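Local coordinates for protein leucyl-tRNA synthetase subunit alpha (Aquifex aeolicus, PDB 3PZ5) that probably hydrolyses the ester bond of tRNA(Leu) mischarged with the wrong amino acid, as the CP1 editing domain of leucyl-tRNA synthetase, at residues A[71-74]-A[75-79]; A[54-57]-A[58-62]; A[42-45]-A[46-50]; A[186-189]-A[190-194]. The protein carries 1 engineered substitution. All coordinates share one frame; numbering follows the deposited sequence.

Contact 1 (A[71-74]-A[75-79]); sequences NFVE and KMKKM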
loop_
_atom_site.group_PDB
_atom_site.type_symbol
_atom_site.label_atom_id
_atom_site.label_comp_id
_atom_site.label_asym_id
_atom_site.label_seq_id
_atom_site.Cartn_x
_atom_site.Cartn_y
_atom_site.Cartn_z
ATOM N N ASN A 71 -12.543 -14.477 9.956
ATOM C CA ASN A 71 -13.669 -13.748 10.553
ATOM C C ASN A 71 -13.849 -12.342 9.998
ATOM O O ASN A 71 -14.976 -11.862 9.853
ATOM C CB ASN A 71 -13.528 -13.673 12.074
ATOM C CG ASN A 71 -14.140 -14.869 12.781
ATOM O OD1 ASN A 71 -14.369 -15.922 12.178
ATOM N ND2 ASN A 71 -14.411 -14.712 14.073
ATOM N N PHE A 72 -12.728 -11.684 9.708
ATOM C CA PHE A 72 -12.731 -10.357 9.102
ATOM C C PHE A 72 -13.315 -10.420 7.691
ATOM O O PHE A 72 -14.223 -9.660 7.363
ATOM C CB PHE A 72 -11.307 -9.773 9.101
ATOM C CG PHE A 72 -11.160 -8.496 8.311
ATOM C CD1 PHE A 72 -11.553 -7.275 8.850
ATOM C CD2 PHE A 72 -10.611 -8.515 7.033
ATOM C CE1 PHE A 72 -11.406 -6.093 8.121
ATOM C CE2 PHE A 72 -10.466 -7.336 6.299
ATOM C CZ PHE A 72 -10.865 -6.127 6.844
ATOM N N VAL A 73 -12.797 -11.341 6.879
ATOM C CA VAL A 73 -13.250 -11.545 5.498
ATOM C C VAL A 73 -14.750 -11.825 5.436
ATOM O O VAL A 73 -15.475 -11.156 4.697
ATOM C CB VAL A 73 -12.460 -12.687 4.805
ATOM C CG1 VAL A 73 -13.055 -13.027 3.438
ATOM C CG2 VAL A 73 -10.993 -12.310 4.671
ATOM N N GLU A 74 -15.192 -12.804 6.227
ATOM C CA GLU A 74 -16.605 -13.193 6.341
ATOM C C GLU A 74 -17.526 -12.019 6.694
ATOM O O GLU A 74 -18.560 -11.827 6.056
ATOM C CB GLU A 74 -16.755 -14.373 7.327
ATOM C CG GLU A 74 -18.055 -14.439 8.152
ATOM C CD GLU A 74 -17.848 -14.067 9.622
ATOM O OE1 GLU A 74 -17.139 -14.815 10.337
ATOM O OE2 GLU A 74 -18.401 -13.037 10.072
ATOM N N LYS A 75 -17.132 -11.234 7.696
ATOM C CA LYS A 75 -17.891 -10.064 8.131
ATOM C C LYS A 75 -17.951 -8.997 7.033
ATOM O O LYS A 75 -18.981 -8.347 6.833
ATOM C CB LYS A 75 -17.263 -9.491 9.403
ATOM C CG LYS A 75 -17.844 -8.169 9.879
ATOM C CD LYS A 75 -16.925 -7.503 10.889
ATOM C CE LYS A 75 -17.426 -6.119 11.276
ATOM N NZ LYS A 75 -16.559 -5.476 12.306
ATOM N N MET A 76 -16.841 -8.842 6.318
ATOM C CA MET A 76 -16.688 -7.794 5.318
ATOM C C MET A 76 -17.407 -8.120 4.005
ATOM O O MET A 76 -17.728 -7.216 3.231
ATOM C CB MET A 76 -15.198 -7.541 5.077
ATOM C CG MET A 76 -14.801 -6.079 4.932
ATOM S SD MET A 76 -15.199 -4.972 6.308
ATOM C CE MET A 76 -14.618 -5.872 7.741
ATOM N N LYS A 77 -17.656 -9.406 3.763
ATOM C CA LYS A 77 -18.408 -9.848 2.581
ATOM C C LYS A 77 -19.887 -9.467 2.662
ATOM O O LYS A 77 -20.500 -9.126 1.653
ATOM C CB LYS A 77 -18.255 -11.359 2.360
ATOM C CG LYS A 77 -16.962 -11.750 1.656
ATOM C CD LYS A 77 -16.908 -13.239 1.342
ATOM C CE LYS A 77 -15.629 -13.594 0.589
ATOM N NZ LYS A 77 -15.594 -15.024 0.166
ATOM N N LYS A 78 -20.444 -9.517 3.868
ATOM C CA LYS A 78 -21.846 -9.160 4.107
ATOM C C LYS A 78 -22.097 -7.652 4.023
ATOM O O LYS A 78 -23.231 -7.215 3.811
ATOM C CB LYS A 78 -22.305 -9.688 5.472
ATOM C CG LYS A 78 -22.378 -11.205 5.566
ATOM C CD LYS A 78 -22.709 -11.651 6.976
ATOM C CE LYS A 78 -22.917 -13.157 7.036
ATOM N NZ LYS A 78 -23.311 -13.614 8.397
ATOM N N MET A 79 -21.034 -6.870 4.188
ATOM C CA MET A 79 -21.126 -5.412 4.215
ATOM C C MET A 79 -21.153 -4.829 2.797
ATOM O O MET A 79 -20.741 -5.492 1.843
ATOM C CB MET A 79 -19.953 -4.844 5.012
ATOM C CG MET A 79 -20.320 -3.710 5.948
ATOM S SD MET A 79 -19.077 -3.464 7.237
ATOM C CE MET A 79 -19.358 -4.899 8.273
#
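F72 and M76 lie one turn apart on the same helix and make a Met-aromatic contact on its buried side. M76 does the touching with its terminal methyl: CE lies 3.2 Å from CE1 of F72 and 3.5 Å from CD1 of the same ring. The approach is oblique to the ring. SD stands back, 5.0 Å from the ring centroid of F72 and 36° off its normal. M76 reaches this place because its chain bends twice, at chi2 (58°) and again at chi3 (48°), which folds CE back toward the F72 ring. This is the close-packed part.

The other flank is looser. V73 and K77 run alongside each other, and CG1 of V73 meets CE of K77 at 3.9 Å. E74 and K78 are exposed and carry opposite charges, but OE2 of E74 and NZ of K78 stay 5.2 Å apart, so any attraction is probably weak. Under both sides the backbone keeps its helical bonds: N of M76 to O of F72 (2.9 Å) and N of K77 to O of V73 (2.9 Å).

K75 extends away from this turn and pairs its NZ with E91 in a salt bridge. The whole turn belongs to helix 66-78. F72 and M76 rest on P46, in the loop between strand 41-44 and helix 50-60, and M76 also touches N114, in the loop after strand 107-113.

Contact 2 (A[54-57]-A[58-62]); sequences LACI and GERLG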
loop_
_atom_site.group_PDB
_atom_site.type_symbol
_atom_site.label_atom_id
_atom_site.label_comp_id
_atom_site.label_asym_id
_atom_site.label_seq_id
_atom_site.Cartn_x
_atom_site.Cartn_y
_atom_site.Cartn_z
ATOM N N LEU A 54 -1.873 -15.738 2.532
ATOM C CA LEU A 54 -0.838 -15.092 3.336
ATOM C C LEU A 54 -1.124 -15.207 4.830
ATOM O O LEU A 54 -0.203 -15.386 5.637
ATOM C CB LEU A 54 -0.665 -13.628 2.918
ATOM C CG LEU A 54 -0.255 -13.381 1.457
ATOM C CD1 LEU A 54 -0.164 -11.889 1.173
ATOM C CD2 LEU A 54 1.057 -14.090 1.102
ATOM N N ALA A 55 -2.408 -15.134 5.188
ATOM C CA ALA A 55 -2.843 -15.283 6.580
ATOM C C ALA A 55 -2.447 -16.624 7.190
ATOM O O ALA A 55 -2.036 -16.675 8.349
ATOM C CB ALA A 55 -4.339 -15.076 6.700
ATOM N N CYS A 56 -2.573 -17.702 6.421
ATOM C CA CYS A 56 -2.198 -19.022 6.927
ATOM C C CYS A 56 -0.689 -19.130 7.124
ATOM O O CYS A 56 -0.225 -19.622 8.161
ATOM C CB CYS A 56 -2.712 -20.152 6.035
ATOM S SG CYS A 56 -2.609 -21.753 6.876
ATOM N N ILE A 57 0.060 -18.653 6.128
ATOM C CA ILE A 57 1.515 -18.539 6.218
ATOM C C ILE A 57 1.912 -17.712 7.446
ATOM O O ILE A 57 2.792 -18.115 8.216
ATOM C CB ILE A 57 2.125 -17.961 4.908
ATOM C CG1 ILE A 57 2.040 -19.005 3.789
ATOM C CG2 ILE A 57 3.575 -17.544 5.112
ATOM C CD1 ILE A 57 2.146 -18.440 2.384
ATOM N N GLY A 58 1.242 -16.577 7.631
ATOM C CA GLY A 58 1.438 -15.730 8.807
ATOM C C GLY A 58 1.313 -16.495 10.114
ATOM O O GLY A 58 2.195 -16.412 10.978
ATOM N N GLU A 59 0.227 -17.257 10.248
ATOM C CA GLU A 59 -0.038 -18.012 11.479
ATOM C C GLU A 59 1.016 -19.077 11.771
ATOM O O GLU A 59 1.450 -19.217 12.916
ATOM C CB GLU A 59 -1.437 -18.648 11.475
ATOM C CG GLU A 59 -1.663 -19.562 12.678
ATOM C CD GLU A 59 -3.081 -20.056 12.808
ATOM O OE1 GLU A 59 -3.987 -19.229 13.051
ATOM O OE2 GLU A 59 -3.281 -21.283 12.690
ATOM N N ARG A 60 1.410 -19.826 10.743
ATOM C CA ARG A 60 2.407 -20.887 10.895
ATOM C C ARG A 60 3.724 -20.334 11.420
ATOM O O ARG A 60 4.463 -21.031 12.115
ATOM C CB ARG A 60 2.621 -21.638 9.577
ATOM C CG ARG A 60 1.462 -22.540 9.168
ATOM C CD ARG A 60 1.903 -23.573 8.130
ATOM N NE ARG A 60 0.829 -24.506 7.779
ATOM C CZ ARG A 60 0.255 -24.595 6.580
ATOM N NH1 ARG A 60 0.649 -23.815 5.575
ATOM N NH2 ARG A 60 -0.716 -25.478 6.381
ATOM N N LEU A 61 4.004 -19.074 11.089
ATOM C CA LEU A 61 5.176 -18.375 11.610
ATOM C C LEU A 61 4.887 -17.698 12.959
ATOM O O LEU A 61 5.748 -17.010 13.508
ATOM C CB LEU A 61 5.697 -17.346 10.594
ATOM C CG LEU A 61 6.316 -17.820 9.268
ATOM C CD1 LEU A 61 6.434 -16.650 8.298
ATOM C CD2 LEU A 61 7.679 -18.502 9.459
ATOM N N GLY A 62 3.675 -17.895 13.478
ATOM C CA GLY A 62 3.255 -17.322 14.758
ATOM C C GLY A 62 3.073 -15.816 14.725
ATOM O O GLY A 62 3.266 -15.145 15.740
#
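The guanidinium of R60 has the sulfur of C56 over one face. SG sits 4.0 Å above the plane and over its centre, nearest to CZ of R60 at 4.0 Å. The two residues are one turn apart in the last part of helix 50-60, which ends in a Schellman motif at G62. With SG of C56 anti to its backbone N (chi1 -166°), the sulfur points along the helix toward R60. The R60 chain is extended from CG to NE, which carries its flat end out to the sulfur. Both residues also touch a neighbouring molecule in the crystal, so this pose may owe something to the lattice.

Beneath the pair, N of R60 bonds to O of C56 (3.1 Å) in a nearly straight bond of 165°. CG of R60 also lies against that same carbonyl oxygen. The turn before is held by N of G58 on O of L54 at 2.7 Å, and by N of E59 on O of A55.

Different sides of the helix have different surroundings. L54 and A55 are buried against strand 92-100, at V97 and L95. A55 and C56 meet Y66, near the start of helix 66-78, and OE1 of E59 accepts a hydrogen bond from N of Y66. This ties the end of one helix to the start of the next.

At the C-terminal end, I57 and L61 meet only loosely through their side chains. G62 takes a positive phi of 70°, and the chain turns out of the helix there. Its N closes the turn on O of E59 at 2.6 Å.

Contact 3 (A[42-45]-A[46-50]); sequences VVLA and PEHPL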
loop_
_atom_site.group_PDB
_atom_site.type_symbol
_atom_site.label_atom_id
_atom_site.label_comp_id
_atom_site.label_asym_id
_atom_site.label_seq_id
_atom_site.Cartn_x
_atom_site.Cartn_y
_atom_site.Cartn_z
ATOM N N VAL A 42 1.327 -2.520 2.769
ATOM C CA VAL A 42 0.515 -2.979 1.646
ATOM C C VAL A 42 -0.839 -3.450 2.164
ATOM O O VAL A 42 -0.913 -4.153 3.182
ATOM C CB VAL A 42 1.216 -4.137 0.881
ATOM C CG1 VAL A 42 0.329 -4.685 -0.240
ATOM C CG2 VAL A 42 2.556 -3.677 0.318
ATOM N N VAL A 43 -1.906 -3.060 1.468
ATOM C CA VAL A 43 -3.264 -3.446 1.852
ATOM C C VAL A 43 -4.000 -4.198 0.739
ATOM O O VAL A 43 -4.122 -3.703 -0.385
ATOM C CB VAL A 43 -4.099 -2.227 2.332
ATOM C CG1 VAL A 43 -5.576 -2.570 2.399
ATOM C CG2 VAL A 43 -3.622 -1.766 3.688
ATOM N N LEU A 44 -4.483 -5.396 1.072
ATOM C CA LEU A 44 -5.312 -6.198 0.169
ATOM C C LEU A 44 -6.786 -6.054 0.521
ATOM O O LEU A 44 -7.145 -5.986 1.700
ATOM C CB LEU A 44 -4.936 -7.683 0.248
ATOM C CG LEU A 44 -3.494 -8.161 0.069
ATOM C CD1 LEU A 44 -3.441 -9.681 0.188
ATOM C CD2 LEU A 44 -2.907 -7.708 -1.257
ATOM N N ALA A 45 -7.643 -6.025 -0.494
ATOM C CA ALA A 45 -9.088 -6.042 -0.277
ATOM C C ALA A 45 -9.464 -7.320 0.467
ATOM O O ALA A 45 -8.784 -8.336 0.320
ATOM C CB ALA A 45 -9.820 -5.969 -1.604
ATOM N N PRO A 46 -10.539 -7.280 1.276
ATOM C CA PRO A 46 -10.937 -8.480 2.020
ATOM C C PRO A 46 -11.184 -9.687 1.111
ATOM O O PRO A 46 -10.830 -10.810 1.477
ATOM C CB PRO A 46 -12.232 -8.050 2.713
ATOM C CG PRO A 46 -12.127 -6.572 2.819
ATOM C CD PRO A 46 -11.414 -6.132 1.581
ATOM N N GLU A 47 -11.754 -9.447 -0.069
ATOM C CA GLU A 47 -12.064 -10.505 -1.024
ATOM C C GLU A 47 -10.849 -10.981 -1.824
ATOM O O GLU A 47 -10.933 -11.993 -2.525
ATOM C CB GLU A 47 -13.165 -10.059 -1.993
ATOM C CG GLU A 47 -14.426 -9.519 -1.332
ATOM C CD GLU A 47 -14.389 -8.008 -1.127
ATOM O OE1 GLU A 47 -13.318 -7.462 -0.771
ATOM O OE2 GLU A 47 -15.443 -7.365 -1.326
ATOM N N HIS A 48 -9.731 -10.260 -1.723
ATOM C CA HIS A 48 -8.521 -10.595 -2.485
ATOM C C HIS A 48 -8.056 -12.018 -2.171
ATOM O O HIS A 48 -7.871 -12.366 -1.005
ATOM C CB HIS A 48 -7.398 -9.585 -2.220
ATOM C CG HIS A 48 -6.256 -9.673 -3.188
ATOM N ND1 HIS A 48 -5.334 -10.698 -3.166
ATOM C CD2 HIS A 48 -5.882 -8.855 -4.202
ATOM C CE1 HIS A 48 -4.448 -10.513 -4.128
ATOM N NE2 HIS A 48 -4.757 -9.401 -4.770
ATOM N N PRO A 49 -7.872 -12.843 -3.218
ATOM C CA PRO A 49 -7.541 -14.264 -3.080
ATOM C C PRO A 49 -6.277 -14.558 -2.274
ATOM O O PRO A 49 -6.109 -15.680 -1.795
ATOM C CB PRO A 49 -7.359 -14.719 -4.532
ATOM C CG PRO A 49 -8.204 -13.805 -5.307
ATOM C CD PRO A 49 -8.055 -12.474 -4.632
ATOM N N LEU A 50 -5.393 -13.573 -2.130
ATOM C CA LEU A 50 -4.160 -13.776 -1.359
ATOM C C LEU A 50 -4.309 -13.554 0.154
ATOM O O LEU A 50 -3.403 -13.894 0.928
ATOM C CB LEU A 50 -3.002 -12.955 -1.930
ATOM C CG LEU A 50 -2.336 -13.523 -3.187
ATOM C CD1 LEU A 50 -1.224 -12.599 -3.659
ATOM C CD2 LEU A 50 -1.787 -14.935 -2.948
#
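H48 turns its ring back to L44 because CG is anti to the backbone N (chi1 -167°). L44 meets it with its own CG anti to the carbonyl carbon. Residues A45 to H48 form a type I beta turn, closed by N of H48 on O of A45 (3.0 Å). The turn starts the loop that leads from strand 41-44 into helix 50-60.

The L44 methyl CD2 stands over one face of the imidazole, 4.2 Å from the H48 ring centroid and 1° off the normal. This is a CH-pi contact. The sister methyl CD1 of L44 packs on CB of L50 at 3.9 Å. L44 therefore touches both the ring and the residue that the ring caps. A leucine in place of H48 would probably leave N of L50 without its capping acceptor and lose the flat face under the L44 methyl.

Around the turn, E47 makes a salt bridge to R84 through OE2. H48 and L44 both touch A124 of strand 124-127. The cap itself is a single bond: N of L50 reaches ND1 of H48 at 3.1 Å, with the donor 17° out of the ring plane.

Contact 4 (A[186-189]-A[190-194]); sequences KITE and WLQDR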
loop_
_atom_site.group_PDB
_atom_site.type_symbol
_atom_site.label_atom_id
_atom_site.label_comp_id
_atom_site.label_asym_id
_atom_site.label_seq_id
_atom_site.Cartn_x
_atom_site.Cartn_y
_atom_site.Cartn_z
ATOM N N LYS A 186 9.892 8.420 -14.775
ATOM C CA LYS A 186 11.253 7.917 -14.599
ATOM C C LYS A 186 11.354 6.799 -13.566
ATOM O O LYS A 186 12.196 5.914 -13.706
ATOM C CB LYS A 186 12.243 9.054 -14.317
ATOM C CG LYS A 186 12.366 10.020 -15.490
ATOM C CD LYS A 186 13.733 10.678 -15.583
ATOM C CE LYS A 186 13.960 11.218 -16.992
ATOM N NZ LYS A 186 15.009 12.272 -17.044
ATOM N N ILE A 187 10.500 6.836 -12.544
ATOM C CA ILE A 187 10.418 5.741 -11.572
ATOM C C ILE A 187 9.750 4.517 -12.207
ATOM O O ILE A 187 10.199 3.388 -12.002
ATOM C CB ILE A 187 9.712 6.164 -10.255
ATOM C CG1 ILE A 187 10.647 7.033 -9.413
ATOM C CG2 ILE A 187 9.286 4.945 -9.435
ATOM C CD1 ILE A 187 9.969 7.752 -8.273
ATOM N N THR A 188 8.696 4.750 -12.987
ATOM C CA THR A 188 8.033 3.676 -13.726
ATOM C C THR A 188 9.009 2.990 -14.684
ATOM O O THR A 188 9.139 1.765 -14.662
ATOM C CB THR A 188 6.793 4.180 -14.494
ATOM O OG1 THR A 188 5.938 4.904 -13.602
ATOM C CG2 THR A 188 6.008 3.016 -15.088
ATOM N N GLU A 189 9.704 3.787 -15.498
ATOM C CA GLU A 189 10.687 3.279 -16.452
ATOM C C GLU A 189 11.800 2.498 -15.760
ATOM O O GLU A 189 12.243 1.458 -16.260
ATOM C CB GLU A 189 11.261 4.422 -17.289
ATOM C CG GLU A 189 10.335 4.871 -18.420
ATOM C CD GLU A 189 10.641 6.270 -18.951
ATOM O OE1 GLU A 189 11.722 6.831 -18.647
ATOM O OE2 GLU A 189 9.784 6.813 -19.684
ATOM N N TRP A 190 12.230 2.999 -14.605
ATOM C CA TRP A 190 13.217 2.332 -13.760
ATOM C C TRP A 190 12.754 0.947 -13.278
ATOM O O TRP A 190 13.493 -0.032 -13.408
ATOM C CB TRP A 190 13.567 3.233 -12.573
ATOM C CG TRP A 190 14.605 2.685 -11.648
ATOM C CD1 TRP A 190 15.864 2.281 -11.978
ATOM C CD2 TRP A 190 14.482 2.506 -10.231
ATOM N NE1 TRP A 190 16.528 1.846 -10.859
ATOM C CE2 TRP A 190 15.705 1.976 -9.772
ATOM C CE3 TRP A 190 13.452 2.737 -9.304
ATOM C CZ2 TRP A 190 15.934 1.672 -8.424
ATOM C CZ3 TRP A 190 13.681 2.434 -7.958
ATOM C CH2 TRP A 190 14.912 1.908 -7.535
ATOM N N LEU A 191 11.538 0.874 -12.737
ATOM C CA LEU A 191 10.970 -0.383 -12.242
ATOM C C LEU A 191 10.679 -1.364 -13.373
ATOM O O LEU A 191 10.898 -2.566 -13.227
ATOM C CB LEU A 191 9.684 -0.129 -11.452
ATOM C CG LEU A 191 9.746 0.695 -10.165
ATOM C CD1 LEU A 191 8.396 1.327 -9.896
ATOM C CD2 LEU A 191 10.199 -0.146 -8.984
ATOM N N GLN A 192 10.185 -0.841 -14.493
ATOM C CA GLN A 192 9.877 -1.650 -15.669
ATOM C C GLN A 192 11.125 -2.323 -16.230
ATOM O O GLN A 192 11.080 -3.479 -16.644
ATOM C CB GLN A 192 9.204 -0.792 -16.741
ATOM C CG GLN A 192 8.578 -1.578 -17.877
ATOM C CD GLN A 192 7.441 -0.830 -18.552
ATOM O OE1 GLN A 192 7.328 0.395 -18.449
ATOM N NE2 GLN A 192 6.581 -1.571 -19.245
ATOM N N ASP A 193 12.235 -1.589 -16.223
ATOM C CA ASP A 193 13.522 -2.087 -16.699
ATOM C C ASP A 193 14.097 -3.135 -15.746
ATOM O O ASP A 193 14.920 -3.960 -16.143
ATOM C CB ASP A 193 14.504 -0.918 -16.852
ATOM C CG ASP A 193 15.491 -1.116 -17.991
ATOM O OD1 ASP A 193 15.380 -2.116 -18.738
ATOM O OD2 ASP A 193 16.384 -0.255 -18.145
ATOM N N ARG A 194 13.665 -3.094 -14.488
ATOM C CA ARG A 194 14.075 -4.089 -13.494
ATOM C C ARG A 194 13.057 -5.224 -13.364
ATOM O O ARG A 194 13.233 -6.136 -12.555
ATOM C CB ARG A 194 14.296 -3.424 -12.137
ATOM C CG ARG A 194 15.491 -2.490 -12.088
ATOM C CD ARG A 194 15.447 -1.649 -10.838
ATOM N NE ARG A 194 15.802 -2.419 -9.649
ATOM C CZ ARG A 194 15.258 -2.237 -8.450
ATOM N NH1 ARG A 194 14.313 -1.321 -8.279
ATOM N NH2 ARG A 194 15.646 -2.983 -7.421
#
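The final turns of helix 180-193 carry this contact, which runs from one turn to the next. I187 and L191 lie side by side and point the same way on the buried face. CG2 of I187 meets CD1 of L191 at 3.8 Å. CG of L191 also sits 3.3 Å from O of I187, the oxygen that takes the backbone N of L191 at 2.9 Å.

The W190 side chain projects with CG anti to the backbone N (chi1 -178°). Its CB lies against O of K186 (3.2 Å), and O of I187 is near the ring plane at an edge. One face of the indole has NH1 of R194 above it, 3.3 Å from the plane and offset toward the rim. That NH1 is bonded to O of P102, which probably helps to hold it there. The W190 ring also meets F175, with the planes at about 55°.

I187 reaches V36 and F175, and L191 reaches P102. T188 is buried too. Its OG1 bonds back to O of K184, and its own O takes N of Q192 at 2.8 Å. K186, E189, Q192 and D193 are exposed. Buried I187, T188 and L191 beside this polar face make the pattern of an amphipathic alpha helix.

In the fold
Along the chain the order is contact 3, contact 2, contact 1, contact 4. The first three form one neighbourhood. Contact 3 leaves the main mixed sheet at strand 41-44 and leads into helix 50-60, which holds contact 2. Helix 66-78, holding contact 1, follows. Contact 3 touches both others: CD1 of L44 meets CD1 of L54 at 4.1 Å, and V73 CG2 lies 3.5 Å from P46 O. Contacts 1 and 2 do not touch, with nearest atoms about 7 Å apart. Within the editing domain, these three thus join a sheet strand to the two helices that follow it. Contact 4, on helix 180-193, stands apart, its centre about 25 Å from that of contact 3 and 37 Å from that of contact 1.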